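Gluconokinase (Sinorhizobium meliloti, PDB 3T61) probably phosphorylates D-gluconate with ATP, giving 6-phospho-D-gluconate and ADP, as a kinase of the GntK/GntV family. Local coordinates at residues I58-S62 with E63-L67; W73-L76 with A77-E81. One frame throughout, in Å; residues are numbered along the deposited sequence.

Contact 1 (I58-S62 with E63-L67); sequences IRKMS and EGIPL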
loop_
_atom_site.group_PDB
_atom_site.type_symbol
_atom_site.label_atom_id
_atom_site.label_comp_id
_atom_site.label_asym_id
_atom_site.label_seq_id
_atom_site.Cartn_x
_atom_site.Cartn_y
_atom_site.Cartn_z
ATOM N N ILE A 58 -4.201 -2.080 -0.258
ATOM C CA ILE A 58 -3.163 -1.463 0.558
ATOM C C ILE A 58 -3.154 -2.003 1.997
ATOM O O ILE A 58 -2.088 -2.189 2.603
ATOM C CB ILE A 58 -3.342 0.069 0.572
ATOM C CG1 ILE A 58 -3.286 0.594 -0.867
ATOM C CG2 ILE A 58 -2.250 0.726 1.408
ATOM C CD1 ILE A 58 -3.553 2.073 -1.010
ATOM N N ARG A 59 -4.340 -2.259 2.538
ATOM C CA ARG A 59 -4.446 -2.790 3.888
ATOM C C ARG A 59 -3.777 -4.171 3.934
ATOM O O ARG A 59 -2.987 -4.456 4.834
ATOM C CB ARG A 59 -5.918 -2.901 4.298
ATOM C CG ARG A 59 -6.163 -3.203 5.781
ATOM C CD ARG A 59 -7.581 -3.709 5.973
ATOM N NE ARG A 59 -8.525 -2.837 5.285
ATOM C CZ ARG A 59 -9.526 -3.263 4.523
ATOM N NH1 ARG A 59 -9.722 -4.559 4.347
ATOM N NH2 ARG A 59 -10.328 -2.388 3.926
ATOM N N LYS A 60 -4.090 -5.029 2.966
ATOM C CA LYS A 60 -3.483 -6.353 2.930
ATOM C C LYS A 60 -1.967 -6.274 2.793
ATOM O O LYS A 60 -1.242 -6.995 3.475
ATOM C CB LYS A 60 -4.036 -7.186 1.778
ATOM C CG LYS A 60 -5.415 -7.754 2.004
ATOM C CD LYS A 60 -5.702 -8.812 0.950
ATOM C CE LYS A 60 -7.031 -9.496 1.172
ATOM N NZ LYS A 60 -7.220 -10.619 0.210
HETATM N N MSE A 61 -1.489 -5.409 1.908
HETATM C CA MSE A 61 -0.054 -5.256 1.700
HETATM C C MSE A 61 0.588 -4.733 2.979
HETATM O O MSE A 61 1.687 -5.143 3.354
HETATM C CB MSE A 61 0.201 -4.298 0.536
HETATM C CG MSE A 61 -0.504 -4.693 -0.761
HETATM SE SE MSE A 61 -0.234 -3.396 -2.194
HETATM C CE MSE A 61 1.221 -4.312 -3.163
ATOM N N SER A 62 -0.124 -3.844 3.659
ATOM C CA SER A 62 0.352 -3.272 4.914
ATOM C C SER A 62 0.589 -4.381 5.934
ATOM O O SER A 62 1.539 -4.329 6.711
ATOM C CB SER A 62 -0.688 -2.302 5.467
ATOM O OG SER A 62 -0.192 -1.623 6.597
ATOM N N GLU A 63 -0.276 -5.392 5.905
ATOM C CA GLU A 63 -0.203 -6.520 6.826
ATOM C C GLU A 63 0.762 -7.614 6.372
ATOM O O GLU A 63 1.044 -8.549 7.119
ATOM C CB GLU A 63 -1.607 -7.096 7.027
ATOM C CG GLU A 63 -2.601 -6.049 7.535
ATOM C CD GLU A 63 -4.057 -6.398 7.230
ATOM O OE1 GLU A 63 -4.293 -7.209 6.313
ATOM O OE2 GLU A 63 -4.962 -5.839 7.890
ATOM N N GLY A 64 1.286 -7.486 5.158
ATOM C CA GLY A 64 2.197 -8.494 4.656
ATOM C C GLY A 64 1.441 -9.727 4.205
ATOM O O GLY A 64 1.981 -10.831 4.207
ATOM N N ILE A 65 0.178 -9.537 3.834
ATOM C CA ILE A 65 -0.666 -10.625 3.352
ATOM C C ILE A 65 -0.731 -10.552 1.821
ATOM O O ILE A 65 -0.913 -9.475 1.254
ATOM C CB ILE A 65 -2.119 -10.520 3.938
ATOM C CG1 ILE A 65 -2.205 -11.225 5.300
ATOM C CG2 ILE A 65 -3.128 -11.158 2.985
ATOM C CD1 ILE A 65 -1.445 -10.555 6.402
ATOM N N PRO A 66 -0.582 -11.700 1.132
ATOM C CA PRO A 66 -0.635 -11.709 -0.335
ATOM C C PRO A 66 -2.011 -11.356 -0.915
ATOM O O PRO A 66 -3.042 -11.637 -0.309
ATOM C CB PRO A 66 -0.229 -13.139 -0.682
ATOM C CG PRO A 66 -0.788 -13.920 0.483
ATOM C CD PRO A 66 -0.343 -13.061 1.646
ATOM N N LEU A 67 -2.010 -10.739 -2.096
ATOM C CA LEU A 67 -3.243 -10.367 -2.784
ATOM C C LEU A 67 -3.724 -11.521 -3.660
ATOM O O LEU A 67 -2.923 -12.329 -4.120
ATOM C CB LEU A 67 -3.010 -9.139 -3.665
ATOM C CG LEU A 67 -2.619 -7.838 -2.967
ATOM C CD1 LEU A 67 -2.419 -6.747 -4.001
ATOM C CD2 LEU A 67 -3.700 -7.457 -1.972
HETATM O O HOH W 1 -5.257 -12.964 0.510
#
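Main-chain bonds between K60 and I65 and between M61 and G64 close the end of helix 55-63. The carbonyl of K60 takes the amide of I65 at 2.9 Å (K60 O to I65 N), a fairly straight bond with 162° at the hydrogen; the amide of E63 also leans weakly on this oxygen. G64 N reaches back to M61 O at 3.0 Å, coming in from above the carbonyl plane. An i to i+4 bond runs from E63 N to R59 O, 3.1 Å.

Apolar contacts lie along the K60 side chain. Extended beyond CG, it runs past the loop, and its methylenes lie against I65 and L67, beyond the turn: K60 CB is 3.8 Å from L67 CD2, and K60 CD is 4.0 Å from I65 CG2, where the chains cross nearly at right angles. M61, a selenomethionine, adds a looser touch on L67.

Polar ends are shared with the surroundings. K60 NZ gives a hydrogen to a water 3.1 Å away, which donates in turn to P66 O, and the ammonium also forms a salt bridge with D71. R59 and E63 run side by side, with R59 CG 3.6 Å from E63 OE2, but their charged atoms do not meet: the guanidinium pairs with E48 of the second subunit, and the E63 carboxylate lies near a bound phosphate.

With G64 at positive phi (77°) and two bonds returning to the last turn, the chain leaves the helix through a Schellman motif.

Contact 2 (W73-L76 with A77-E81); sequences WPWL and AAIGE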
loop_
_atom_site.group_PDB
_atom_site.type_symbol
_atom_site.label_atom_id
_atom_site.label_comp_id
_atom_site.label_asym_id
_atom_site.label_seq_id
_atom_site.Cartn_x
_atom_site.Cartn_y
_atom_site.Cartn_z
ATOM N N TRP A 73 -7.529 -7.443 -10.076
ATOM C CA TRP A 73 -8.291 -6.971 -11.231
ATOM C C TRP A 73 -8.735 -5.512 -11.228
ATOM O O TRP A 73 -8.550 -4.816 -12.220
ATOM C CB TRP A 73 -9.471 -7.903 -11.486
ATOM C CG TRP A 73 -9.011 -9.101 -12.220
ATOM C CD1 TRP A 73 -9.080 -10.397 -11.803
ATOM C CD2 TRP A 73 -8.318 -9.114 -13.471
ATOM N NE1 TRP A 73 -8.468 -11.217 -12.716
ATOM C CE2 TRP A 73 -7.992 -10.456 -13.749
ATOM C CE3 TRP A 73 -7.940 -8.121 -14.383
ATOM C CZ2 TRP A 73 -7.301 -10.832 -14.906
ATOM C CZ3 TRP A 73 -7.256 -8.492 -15.529
ATOM C CH2 TRP A 73 -6.944 -9.837 -15.781
ATOM N N PRO A 74 -9.317 -5.020 -10.127
ATOM C CA PRO A 74 -9.694 -3.605 -10.236
ATOM C C PRO A 74 -8.471 -2.684 -10.333
ATOM O O PRO A 74 -8.532 -1.595 -10.914
ATOM C CB PRO A 74 -10.549 -3.359 -8.980
ATOM C CG PRO A 74 -10.165 -4.473 -8.029
ATOM C CD PRO A 74 -9.946 -5.658 -8.955
ATOM N N TRP A 75 -7.353 -3.138 -9.774
ATOM C CA TRP A 75 -6.102 -2.386 -9.812
ATOM C C TRP A 75 -5.576 -2.403 -11.248
ATOM O O TRP A 75 -5.171 -1.375 -11.802
ATOM C CB TRP A 75 -5.099 -3.055 -8.875
ATOM C CG TRP A 75 -3.674 -2.608 -9.022
ATOM C CD1 TRP A 75 -3.182 -1.347 -8.838
ATOM C CD2 TRP A 75 -2.541 -3.443 -9.300
ATOM N NE1 TRP A 75 -1.810 -1.350 -8.961
ATOM C CE2 TRP A 75 -1.393 -2.624 -9.226
ATOM C CE3 TRP A 75 -2.385 -4.810 -9.554
ATOM C CZ2 TRP A 75 -0.097 -3.128 -9.455
ATOM C CZ3 TRP A 75 -1.093 -5.311 -9.774
ATOM C CH2 TRP A 75 0.029 -4.473 -9.705
ATOM N N LEU A 76 -5.592 -3.590 -11.840
ATOM C CA LEU A 76 -5.130 -3.776 -13.210
ATOM C C LEU A 76 -5.998 -2.949 -14.168
ATOM O O LEU A 76 -5.502 -2.410 -15.166
ATOM C CB LEU A 76 -5.167 -5.272 -13.570
ATOM C CG LEU A 76 -4.106 -6.112 -12.842
ATOM C CD1 LEU A 76 -4.375 -7.602 -13.043
ATOM C CD2 LEU A 76 -2.713 -5.729 -13.363
ATOM N N ALA A 77 -7.289 -2.833 -13.847
ATOM C CA ALA A 77 -8.192 -2.042 -14.676
ATOM C C ALA A 77 -7.725 -0.600 -14.629
ATOM O O ALA A 77 -7.640 0.065 -15.656
ATOM C CB ALA A 77 -9.629 -2.145 -14.170
ATOM N N ALA A 78 -7.400 -0.109 -13.440
ATOM C CA ALA A 78 -6.942 1.271 -13.340
ATOM C C ALA A 78 -5.610 1.430 -14.084
ATOM O O ALA A 78 -5.346 2.483 -14.677
ATOM C CB ALA A 78 -6.807 1.690 -11.871
ATOM N N ILE A 79 -4.772 0.394 -14.055
ATOM C CA ILE A 79 -3.488 0.443 -14.766
ATOM C C ILE A 79 -3.797 0.515 -16.269
ATOM O O ILE A 79 -3.246 1.338 -17.004
ATOM C CB ILE A 79 -2.621 -0.841 -14.531
ATOM C CG1 ILE A 79 -2.206 -0.963 -13.061
ATOM C CG2 ILE A 79 -1.394 -0.798 -15.414
ATOM C CD1 ILE A 79 -1.302 0.143 -12.570
ATOM N N GLY A 80 -4.680 -0.374 -16.709
ATOM C CA GLY A 80 -5.078 -0.406 -18.105
ATOM C C GLY A 80 -5.575 0.936 -18.608
ATOM O O GLY A 80 -5.218 1.355 -19.712
ATOM N N GLU A 81 -6.392 1.623 -17.808
ATOM C CA GLU A 81 -6.923 2.923 -18.225
ATOM C C GLU A 81 -5.820 3.965 -18.443
ATOM O O GLU A 81 -5.925 4.788 -19.346
ATOM C CB GLU A 81 -7.940 3.454 -17.202
ATOM C CG GLU A 81 -9.223 2.622 -17.052
ATOM C CD GLU A 81 -10.122 2.641 -18.288
ATOM O OE1 GLU A 81 -9.961 3.533 -19.145
ATOM O OE2 GLU A 81 -11.003 1.758 -18.398
#
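With its CG anti to the backbone N (chi1 167°), W75 lays its indole alongside I79, one helical turn further on; I79, whose CG1 is instead anti to its carbonyl carbon (chi1 -65°), points the same way and brings CG1 over a face of that ring. The approach is a CH-pi contact: I79 CG1 stands 4.2 Å from the centroid of the five-membered ring of W75, only 12° from the ring normal. The terminal methyl carries the contact on to the pyrrole nitrogen, with I79 CD1 3.9 Å from W75 NE1.

Beneath the side chains the backbone keeps i to i+4 helical bonding. I79 N meets W75 O at 2.9 Å, joining the same two residues through the main chain, and G80 N meets L76 O at 2.7 Å. A77 N and A78 N bond in turn to W73 O and P74 O. P74, having no amide hydrogen, marks a kink in the helix, but its carbonyl still serves the next turn.

The indole N-H of W75 is spent on the carbonyl of G49, while H53 stacks on the ring; I79 also packs on L52 and on L104 of helix 98-106. The bond to G49, with the packing of I79 and H53, probably helps hold the indole in its rotation, so the N-H of a buried tryptophan is satisfied by a main-chain carbonyl while its ring is used for packing.

Contacts 1 and 2 come in series along the chain: residues 58-67 end helix 55-63 and enter the loop beyond it, and residues 73-81 lie within the next helix, 69-83. Their centres are 18 Å apart and their nearest atoms about 6 Å, without touching. H53, from the loop before helix 55-63, nevertheless packs against side chains of both contacts, and D71, near the start of the second helix, reaches back to contact 1. Contact 1 meets the second subunit, whereas contact 2 faces helix 98-106 within its own chain. The two consecutive helices thus run from a surface that meets the second subunit to one packed on helix 98-106, with W75 near the probable P-loop.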